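Local coordinates for RagB/SusD domain protein (Flavobacterium johnsoniae, PDB 5J5U), which binds chitin and, as a SusD homologue, probably captures chitin-derived sugar chains at the outer membrane as part of a polysaccharide utilization system, at residues A[37-49]-A[408-422]. Sequence-based numbering, arbitrary orientation.
Sequences TNLIYSGGFVQHY and WITYLFNSIEAYSNW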
ATOM      1  N   THR A  37      -1.874  -8.589  -7.131  1.00 12.86           N
ATOM      2  CA  THR A  37      -2.403  -7.246  -6.925  1.00 12.36           C
ATOM      3  C   THR A  37      -1.351  -6.255  -6.454  1.00 10.33           C
ATOM      4  O   THR A  37      -1.347  -5.111  -6.888  1.00  9.92           O
ATOM      5  CB  THR A  37      -3.548  -7.245  -5.899  1.00 13.53           C
ATOM      6  OG1 THR A  37      -4.425  -8.338  -6.169  1.00  9.87           O
ATOM      7  CG2 THR A  37      -4.331  -5.948  -6.003  1.00 13.13           C
ATOM      8  N   ASN A  38      -0.466  -6.702  -5.569  1.00 13.02           N
ATOM      9  CA  ASN A  38       0.617  -5.866  -5.043  1.00 13.01           C
ATOM     10  C   ASN A  38       1.780  -5.779  -6.040  1.00 15.26           C
ATOM     11  O   ASN A  38       2.068  -4.693  -6.592  1.00 14.54           O
ATOM     12  CB  ASN A  38       1.092  -6.427  -3.678  1.00 11.44           C
ATOM     13  CG  ASN A  38       2.222  -5.605  -3.010  1.00 14.73           C
ATOM     14  OD1 ASN A  38       2.736  -4.616  -3.546  1.00 15.05           O
ATOM     15  ND2 ASN A  38       2.610  -6.044  -1.820  1.00 14.47           N
ATOM     16  N   LEU A  39       2.409  -6.926  -6.302  1.00 14.60           N
ATOM     17  CA  LEU A  39       3.609  -6.959  -7.127  1.00 13.45           C
ATOM     18  C   LEU A  39       3.324  -6.628  -8.592  1.00 11.55           C
ATOM     19  O   LEU A  39       3.831  -5.663  -9.105  1.00  8.69           O
ATOM     20  CB  LEU A  39       4.298  -8.340  -7.029  1.00 15.62           C
ATOM     21  CG  LEU A  39       5.670  -8.571  -7.711  1.00 14.45           C
ATOM     22  CD1 LEU A  39       6.571  -7.354  -7.581  1.00 13.24           C
ATOM     23  CD2 LEU A  39       6.402  -9.809  -7.175  1.00 17.00           C
ATOM     24  N   ILE A  40       2.494  -7.420  -9.252  1.00 14.29           N
ATOM     25  CA  ILE A  40       2.360  -7.307 -10.699  1.00 13.64           C
ATOM     26  C   ILE A  40       1.595  -6.060 -11.119  1.00 10.78           C
ATOM     27  O   ILE A  40       2.146  -5.215 -11.826  1.00  9.31           O
ATOM     28  CB  ILE A  40       1.666  -8.563 -11.319  1.00 10.70           C
ATOM     29  CG1 ILE A  40       2.592  -9.771 -11.254  1.00 13.79           C
ATOM     30  CG2 ILE A  40       1.272  -8.281 -12.763  1.00  8.36           C
ATOM     31  CD1 ILE A  40       1.888 -11.109 -11.470  1.00 14.09           C
ATOM     32  N   TYR A  41       0.337  -5.933 -10.716  1.00  9.75           N
ATOM     33  CA  TYR A  41      -0.453  -4.810 -11.235  1.00 12.92           C
ATOM     34  C   TYR A  41      -0.178  -3.487 -10.490  1.00 14.53           C
ATOM     35  O   TYR A  41       0.265  -2.528 -11.133  1.00  8.73           O
ATOM     36  CB  TYR A  41      -1.946  -5.126 -11.217  1.00 11.43           C
ATOM     37  CG  TYR A  41      -2.440  -5.835 -12.469  1.00 14.88           C
ATOM     38  CD1 TYR A  41      -1.847  -5.616 -13.704  1.00 11.48           C
ATOM     39  CD2 TYR A  41      -3.489  -6.743 -12.404  1.00 13.21           C
ATOM     40  CE1 TYR A  41      -2.298  -6.273 -14.842  1.00 11.29           C
ATOM     41  CE2 TYR A  41      -3.960  -7.398 -13.536  1.00 11.39           C
ATOM     42  CZ  TYR A  41      -3.358  -7.169 -14.748  1.00 13.34           C
ATOM     43  OH  TYR A  41      -3.814  -7.839 -15.854  1.00 15.16           O
ATOM     44  N   SER A  42      -0.397  -3.407  -9.171  1.00 11.54           N
ATOM     45  CA  SER A  42      -0.131  -2.109  -8.481  1.00 13.73           C
ATOM     46  C   SER A  42       1.322  -1.696  -8.662  1.00 13.20           C
ATOM     47  O   SER A  42       1.604  -0.561  -9.056  1.00  7.58           O
ATOM     48  CB  SER A  42      -0.452  -2.163  -6.977  1.00 10.96           C
ATOM     49  OG  SER A  42      -1.842  -2.244  -6.744  1.00 14.23           O
ATOM     50  N   GLY A  43       2.219  -2.653  -8.401  1.00  9.61           N
ATOM     51  CA  GLY A  43       3.648  -2.463  -8.520  1.00 10.49           C
ATOM     52  C   GLY A  43       4.129  -2.083  -9.906  1.00 12.74           C
ATOM     53  O   GLY A  43       5.057  -1.284 -10.035  1.00  9.71           O
ATOM     54  N   GLY A  44       3.531  -2.655 -10.943  1.00  7.11           N
ATOM     55  CA  GLY A  44       3.892  -2.253 -12.285  1.00 10.16           C
ATOM     56  C   GLY A  44       3.262  -0.919 -12.689  1.00 12.91           C
ATOM     57  O   GLY A  44       3.899  -0.108 -13.365  1.00 11.35           O
ATOM     58  N   PHE A  45       2.011  -0.692 -12.275  1.00 11.00           N
ATOM     59  CA  PHE A  45       1.282   0.535 -12.620  1.00 12.01           C
ATOM     60  C   PHE A  45       2.040   1.761 -12.089  1.00 11.81           C
ATOM     61  O   PHE A  45       2.179   2.764 -12.779  1.00 10.24           O
ATOM     62  CB  PHE A  45      -0.147   0.559 -12.037  1.00  7.40           C
ATOM     63  CG  PHE A  45      -1.100  -0.446 -12.627  1.00  9.62           C
ATOM     64  CD1 PHE A  45      -0.779  -1.181 -13.759  1.00 10.63           C
ATOM     65  CD2 PHE A  45      -2.350  -0.633 -12.042  1.00 13.90           C
ATOM     66  CE1 PHE A  45      -1.672  -2.100 -14.289  1.00 13.61           C
ATOM     67  CE2 PHE A  45      -3.258  -1.557 -12.558  1.00 13.27           C
ATOM     68  CZ  PHE A  45      -2.919  -2.287 -13.689  1.00 14.64           C
ATOM     69  N   VAL A  46       2.506   1.684 -10.847  1.00  9.67           N
ATOM     70  CA  VAL A  46       3.100   2.860 -10.226  1.00 11.64           C
ATOM     71  C   VAL A  46       4.650   2.814 -10.369  1.00 14.10           C
ATOM     72  O   VAL A  46       5.357   3.640  -9.821  1.00 12.50           O
ATOM     73  CB  VAL A  46       2.634   2.979  -8.746  1.00 10.30           C
ATOM     74  CG1 VAL A  46       3.520   2.125  -7.800  1.00 12.71           C
ATOM     75  CG2 VAL A  46       2.581   4.422  -8.309  1.00  8.27           C
ATOM     76  N   GLN A  47       5.138   1.868 -11.177  1.00 16.51           N
ATOM     77  CA  GLN A  47       6.532   1.783 -11.564  1.00 12.85           C
ATOM     78  C   GLN A  47       7.468   1.685 -10.356  1.00 16.38           C
ATOM     79  O   GLN A  47       8.541   2.298 -10.312  1.00 15.50           O
ATOM     80  CB  GLN A  47       6.887   2.969 -12.455  1.00 10.77           C
ATOM     81  CG  GLN A  47       5.995   3.056 -13.683  1.00 10.21           C
ATOM     82  CD  GLN A  47       6.450   4.114 -14.727  1.00 17.60           C
ATOM     83  OE1 GLN A  47       7.138   5.089 -14.398  1.00 14.01           O
ATOM     84  NE2 GLN A  47       6.044   3.916 -15.984  1.00 13.74           N
ATOM     85  N   HIS A  48       7.038   0.907  -9.367  1.00 11.81           N
ATOM     86  CA  HIS A  48       7.926   0.437  -8.335  1.00 10.92           C
ATOM     87  C   HIS A  48       8.911  -0.592  -8.937  1.00 15.23           C
ATOM     88  O   HIS A  48      10.094  -0.615  -8.578  1.00 14.82           O
ATOM     89  CB  HIS A  48       7.132  -0.204  -7.197  1.00  9.64           C
ATOM     90  CG  HIS A  48       6.682   0.767  -6.150  1.00 12.71           C
ATOM     91  ND1 HIS A  48       5.800   0.420  -5.147  1.00 13.77           N
ATOM     92  CD2 HIS A  48       6.976   2.070  -5.956  1.00 11.09           C
ATOM     93  CE1 HIS A  48       5.583   1.470  -4.372  1.00 12.37           C
ATOM     94  NE2 HIS A  48       6.280   2.486  -4.848  1.00 10.28           N
ATOM     95  N   TYR A  49       8.428  -1.445  -9.846  1.00  9.63           N
ATOM     96  CA  TYR A  49       9.272  -2.527 -10.394  1.00 11.37           C
ATOM     97  C   TYR A  49       9.247  -2.681 -11.918  1.00 14.30           C
ATOM     98  O   TYR A  49       8.242  -2.344 -12.582  1.00 11.90           O
ATOM     99  CB  TYR A  49       8.848  -3.878  -9.804  1.00 10.16           C
ATOM    100  CG  TYR A  49       8.554  -3.885  -8.319  1.00 10.64           C
ATOM    101  CD1 TYR A  49       9.582  -3.952  -7.387  1.00 10.21           C
ATOM    102  CD2 TYR A  49       7.254  -3.866  -7.856  1.00 12.68           C
ATOM    103  CE1 TYR A  49       9.330  -3.989  -6.043  1.00 13.31           C
ATOM    104  CE2 TYR A  49       6.978  -3.912  -6.481  1.00 15.28           C
ATOM    105  CZ  TYR A  49       8.026  -3.971  -5.580  1.00 13.18           C
ATOM    106  OH  TYR A  49       7.770  -3.998  -4.220  1.00 10.08           O
ATOM    107  N   TRP A 408       5.416   7.533  -2.001  1.00 16.92           N
ATOM    108  CA  TRP A 408       5.623   6.530  -3.029  1.00 15.13           C
ATOM    109  C   TRP A 408       6.838   5.670  -2.674  1.00 19.44           C
ATOM    110  O   TRP A 408       6.858   4.457  -2.939  1.00 15.92           O
ATOM    111  CB  TRP A 408       5.775   7.226  -4.394  1.00 13.87           C
ATOM    112  CG  TRP A 408       6.148   6.336  -5.515  1.00 17.29           C
ATOM    113  CD1 TRP A 408       5.363   5.385  -6.101  1.00 16.31           C
ATOM    114  CD2 TRP A 408       7.393   6.320  -6.222  1.00 17.52           C
ATOM    115  NE1 TRP A 408       6.049   4.764  -7.117  1.00 14.37           N
ATOM    116  CE2 TRP A 408       7.297   5.324  -7.216  1.00 17.70           C
ATOM    117  CE3 TRP A 408       8.580   7.058  -6.119  1.00 15.35           C
ATOM    118  CZ2 TRP A 408       8.342   5.043  -8.094  1.00 16.22           C
ATOM    119  CZ3 TRP A 408       9.613   6.778  -6.989  1.00 16.84           C
ATOM    120  CH2 TRP A 408       9.488   5.789  -7.972  1.00 15.25           C
ATOM    121  N   ILE A 409       7.831   6.286  -2.031  1.00 19.08           N
ATOM    122  CA  ILE A 409       8.991   5.520  -1.576  1.00 15.60           C
ATOM    123  C   ILE A 409       8.645   4.737  -0.313  1.00 17.39           C
ATOM    124  O   ILE A 409       8.981   3.564  -0.177  1.00 21.94           O
ATOM    125  CB  ILE A 409      10.216   6.431  -1.339  1.00 17.75           C
ATOM    126  CG1 ILE A 409      10.668   7.024  -2.681  1.00 16.62           C
ATOM    127  CG2 ILE A 409      11.360   5.638  -0.720  1.00 20.19           C
ATOM    128  CD1 ILE A 409      11.841   7.967  -2.597  1.00 20.58           C
ATOM    129  N   THR A 410       7.921   5.380   0.585  1.00 16.27           N
ATOM    130  CA  THR A 410       7.504   4.776   1.840  1.00 15.02           C
ATOM    131  C   THR A 410       6.583   3.569   1.619  1.00 17.64           C
ATOM    132  O   THR A 410       6.665   2.581   2.364  1.00 19.94           O
ATOM    133  CB  THR A 410       6.819   5.848   2.725  1.00 16.67           C
ATOM    134  OG1 THR A 410       7.833   6.713   3.258  1.00 24.89           O
ATOM    135  CG2 THR A 410       6.054   5.237   3.876  1.00 19.10           C
ATOM    136  N   TYR A 411       5.753   3.630   0.571  1.00 11.89           N
ATOM    137  CA  TYR A 411       4.821   2.554   0.246  1.00 11.91           C
ATOM    138  C   TYR A 411       5.422   1.450  -0.586  1.00 13.92           C
ATOM    139  O   TYR A 411       4.689   0.616  -1.121  1.00 13.03           O
ATOM    140  CB  TYR A 411       3.612   3.096  -0.506  1.00 13.65           C
ATOM    141  CG  TYR A 411       2.636   3.877   0.335  1.00 13.96           C
ATOM    142  CD1 TYR A 411       2.243   3.431   1.596  1.00 16.88           C
ATOM    143  CD2 TYR A 411       2.129   5.072  -0.119  1.00 13.30           C
ATOM    144  CE1 TYR A 411       1.350   4.163   2.373  1.00 16.67           C
ATOM    145  CE2 TYR A 411       1.230   5.800   0.629  1.00 17.98           C
ATOM    146  CZ  TYR A 411       0.845   5.353   1.872  1.00 20.56           C
ATOM    147  OH  TYR A 411      -0.052   6.111   2.601  1.00 19.09           O
ATOM    148  N   LEU A 412       6.745   1.438  -0.720  1.00 17.83           N
ATOM    149  CA  LEU A 412       7.407   0.343  -1.425  1.00 15.10           C
ATOM    150  C   LEU A 412       7.110  -0.971  -0.704  1.00 15.59           C
ATOM    151  O   LEU A 412       7.039  -0.982   0.523  1.00 16.17           O
ATOM    152  CB  LEU A 412       8.910   0.598  -1.521  1.00 16.50           C
ATOM    153  CG  LEU A 412       9.676  -0.300  -2.485  1.00 12.91           C
ATOM    154  CD1 LEU A 412       9.138  -0.093  -3.879  1.00 10.61           C
ATOM    155  CD2 LEU A 412      11.210  -0.007  -2.417  1.00 13.38           C
ATOM    156  N   PHE A 413       6.886  -2.044  -1.468  1.00 13.24           N
ATOM    157  CA  PHE A 413       6.424  -3.341  -0.952  1.00 15.44           C
ATOM    158  C   PHE A 413       4.968  -3.320  -0.453  1.00 18.40           C
ATOM    159  O   PHE A 413       4.418  -4.369  -0.113  1.00 17.49           O
ATOM    160  CB  PHE A 413       7.345  -3.855   0.167  1.00 15.45           C
ATOM    161  CG  PHE A 413       8.801  -3.802  -0.192  1.00 17.28           C
ATOM    162  CD1 PHE A 413       9.242  -4.295  -1.406  1.00 16.29           C
ATOM    163  CD2 PHE A 413       9.723  -3.202   0.661  1.00 20.38           C
ATOM    164  CE1 PHE A 413      10.580  -4.225  -1.754  1.00 15.77           C
ATOM    165  CE2 PHE A 413      11.058  -3.133   0.323  1.00 18.38           C
ATOM    166  CZ  PHE A 413      11.491  -3.650  -0.878  1.00 16.84           C
ATOM    167  N   ASN A 414       4.351  -2.139  -0.438  1.00 17.20           N
ATOM    168  CA  ASN A 414       2.907  -1.997  -0.225  1.00 21.01           C
ATOM    169  C   ASN A 414       2.332  -1.186  -1.385  1.00 16.03           C
ATOM    170  O   ASN A 414       1.865  -0.061  -1.208  1.00  8.16           O
ATOM    171  CB  ASN A 414       2.576  -1.315   1.111  1.00 16.79           C
ATOM    172  CG  ASN A 414       1.132  -1.559   1.538  1.00 22.59           C
ATOM    173  OD1 ASN A 414       0.306  -2.031   0.745  1.00 15.39           O
ATOM    174  ND2 ASN A 414       0.810  -1.206   2.773  1.00 21.77           N
ATOM    175  N   SER A 415       2.422  -1.765  -2.576  1.00 14.62           N
ATOM    176  CA  SER A 415       2.173  -1.034  -3.800  1.00 15.13           C
ATOM    177  C   SER A 415       0.717  -0.641  -3.999  1.00 13.79           C
ATOM    178  O   SER A 415       0.446   0.286  -4.765  1.00 12.91           O
ATOM    179  CB  SER A 415       2.655  -1.836  -5.013  1.00 13.80           C
ATOM    180  OG  SER A 415       4.061  -1.963  -4.982  1.00 15.09           O
ATOM    181  N   ILE A 416      -0.206  -1.337  -3.340  1.00 10.38           N
ATOM    182  CA  ILE A 416      -1.612  -0.976  -3.423  1.00 13.29           C
ATOM    183  C   ILE A 416      -1.800   0.481  -2.947  1.00 15.88           C
ATOM    184  O   ILE A 416      -2.493   1.270  -3.609  1.00 12.74           O
ATOM    185  CB  ILE A 416      -2.486  -1.934  -2.604  1.00 11.97           C
ATOM    186  CG1 ILE A 416      -2.524  -3.309  -3.256  1.00 10.46           C
ATOM    187  CG2 ILE A 416      -3.930  -1.397  -2.461  1.00 10.29           C
ATOM    188  CD1 ILE A 416      -3.339  -4.331  -2.457  1.00 11.64           C
ATOM    189  N   GLU A 417      -1.160   0.839  -1.827  1.00 13.99           N
ATOM    190  CA  GLU A 417      -1.268   2.196  -1.268  1.00 16.08           C
ATOM    191  C   GLU A 417      -0.599   3.257  -2.140  1.00 13.70           C
ATOM    192  O   GLU A 417      -1.121   4.333  -2.320  1.00  9.33           O
ATOM    193  CB  GLU A 417      -0.678   2.253   0.138  1.00 16.11           C
ATOM    194  CG  GLU A 417      -1.462   1.458   1.145  1.00 19.36           C
ATOM    195  CD  GLU A 417      -2.950   1.695   1.010  1.00 19.09           C
ATOM    196  OE1 GLU A 417      -3.360   2.877   1.061  1.00 14.17           O
ATOM    197  OE2 GLU A 417      -3.704   0.707   0.849  1.00 17.79           O
ATOM    198  N   ALA A 418       0.564   2.937  -2.676  1.00 12.34           N
ATOM    199  CA  ALA A 418       1.231   3.830  -3.593  1.00 12.97           C
ATOM    200  C   ALA A 418       0.386   4.054  -4.840  1.00 10.29           C
ATOM    201  O   ALA A 418       0.324   5.162  -5.338  1.00 15.13           O
ATOM    202  CB  ALA A 418       2.573   3.279  -3.971  1.00 13.24           C
ATOM    203  N   TYR A 419      -0.213   2.996  -5.366  1.00 10.04           N
ATOM    204  CA  TYR A 419      -1.100   3.059  -6.544  1.00 12.76           C
ATOM    205  C   TYR A 419      -2.285   3.968  -6.262  1.00 11.63           C
ATOM    206  O   TYR A 419      -2.648   4.788  -7.100  1.00 12.23           O
ATOM    207  CB  TYR A 419      -1.576   1.654  -6.949  1.00 10.20           C
ATOM    208  CG  TYR A 419      -2.610   1.583  -8.075  1.00 10.82           C
ATOM    209  CD1 TYR A 419      -2.441   2.277  -9.285  1.00  9.43           C
ATOM    210  CD2 TYR A 419      -3.734   0.775  -7.946  1.00 10.62           C
ATOM    211  CE1 TYR A 419      -3.385   2.190 -10.318  1.00  8.39           C
ATOM    212  CE2 TYR A 419      -4.686   0.672  -8.969  1.00 12.32           C
ATOM    213  CZ  TYR A 419      -4.526   1.388 -10.147  1.00 10.59           C
ATOM    214  OH  TYR A 419      -5.504   1.255 -11.130  1.00  7.27           O
ATOM    215  N   SER A 420      -2.870   3.844  -5.071  1.00 11.03           N
ATOM    216  CA  SER A 420      -3.974   4.735  -4.698  1.00 12.51           C
ATOM    217  C   SER A 420      -3.511   6.204  -4.560  1.00 14.42           C
ATOM    218  O   SER A 420      -4.168   7.123  -5.076  1.00 13.43           O
ATOM    219  CB  SER A 420      -4.641   4.251  -3.406  1.00 12.88           C
ATOM    220  OG  SER A 420      -5.195   2.949  -3.575  1.00 14.03           O
ATOM    221  N   ASN A 421      -2.380   6.431  -3.890  1.00 12.16           N
ATOM    222  CA  ASN A 421      -1.913   7.795  -3.664  1.00 13.86           C
ATOM    223  C   ASN A 421      -1.487   8.439  -4.987  1.00 11.35           C
ATOM    224  O   ASN A 421      -1.646   9.634  -5.194  1.00 15.26           O
ATOM    225  CB  ASN A 421      -0.760   7.826  -2.647  1.00 12.44           C
ATOM    226  CG  ASN A 421      -0.628   9.188  -1.943  1.00 16.64           C
ATOM    227  OD1 ASN A 421      -1.373   9.499  -1.001  1.00 14.31           O
ATOM    228  ND2 ASN A 421       0.301  10.007  -2.417  1.00 13.20           N
ATOM    229  N   TRP A 422      -0.972   7.635  -5.896  1.00 11.78           N
ATOM    230  CA  TRP A 422      -0.723   8.137  -7.238  1.00 14.16           C
ATOM    231  C   TRP A 422      -2.039   8.484  -7.948  1.00 15.98           C
ATOM    232  O   TRP A 422      -2.125   9.526  -8.616  1.00 13.58           O
ATOM    233  CB  TRP A 422       0.073   7.144  -8.094  1.00 11.10           C
ATOM    234  CG  TRP A 422       0.332   7.724  -9.446  1.00 12.30           C
ATOM    235  CD1 TRP A 422       1.313   8.607  -9.776  1.00 11.74           C
ATOM    236  CD2 TRP A 422      -0.428   7.502 -10.638  1.00 12.47           C
ATOM    237  NE1 TRP A 422       1.227   8.939 -11.096  1.00 11.87           N
ATOM    238  CE2 TRP A 422       0.167   8.272 -11.656  1.00 14.81           C
ATOM    239  CE3 TRP A 422      -1.556   6.721 -10.947  1.00 14.77           C
ATOM    240  CZ2 TRP A 422      -0.317   8.286 -12.965  1.00 13.51           C
ATOM    241  CZ3 TRP A 422      -2.043   6.728 -12.252  1.00 13.46           C
ATOM    242  CH2 TRP A 422      -1.417   7.501 -13.246  1.00 13.12           C
TER
HETATM  243  O   HOH W   1       5.295  -3.842  -3.814  1.00 15.80           O
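His48 and Asn38 anchor helix 31-45 and the turn after it to the link between helices 399-410 and 415-425. Among the hydrogen bonds, both ring nitrogens of His48 are engaged: ND1 meets Ser415 OG at 3.0 Å, in the ring plane, while NE2 donates to Trp408 O at 2.8 Å. With chi1 at -179°, the Asn38 side chain extends away from its backbone N to the start of helix 415-425; there OD1 accepts from Ser415 N (3.0 Å), above the carbonyl plane, and ND2, bound also to Gln34, donates to Phe413 O, in the amide plane. A water joins Asn38 OD1, Ser415 OG and Tyr49 OH. Trp408 NE1 donates to Val46 O (3.0 Å, 138°), just where a Schellman motif ends the first helix.

Apolar and aromatic contacts fill in around these bonds. Leu412 CD1 makes a CH-pi contact over one face of the His48 imidazole; Val46 CG1 lies over the other. Farther along, Phe45 CD2 lies over one face of the Tyr419 ring, toward its rim, the planes inclined at 59°. Replacing His48 with an alanine would probably leave Trp408 O without its donor and open a gap between Leu412 and Val46. Side chains of 37-49 thus grip Trp408 O, Phe413 O and Ser415 N, and Trp408 holds Val46 O in return, tying together segments distant in sequence.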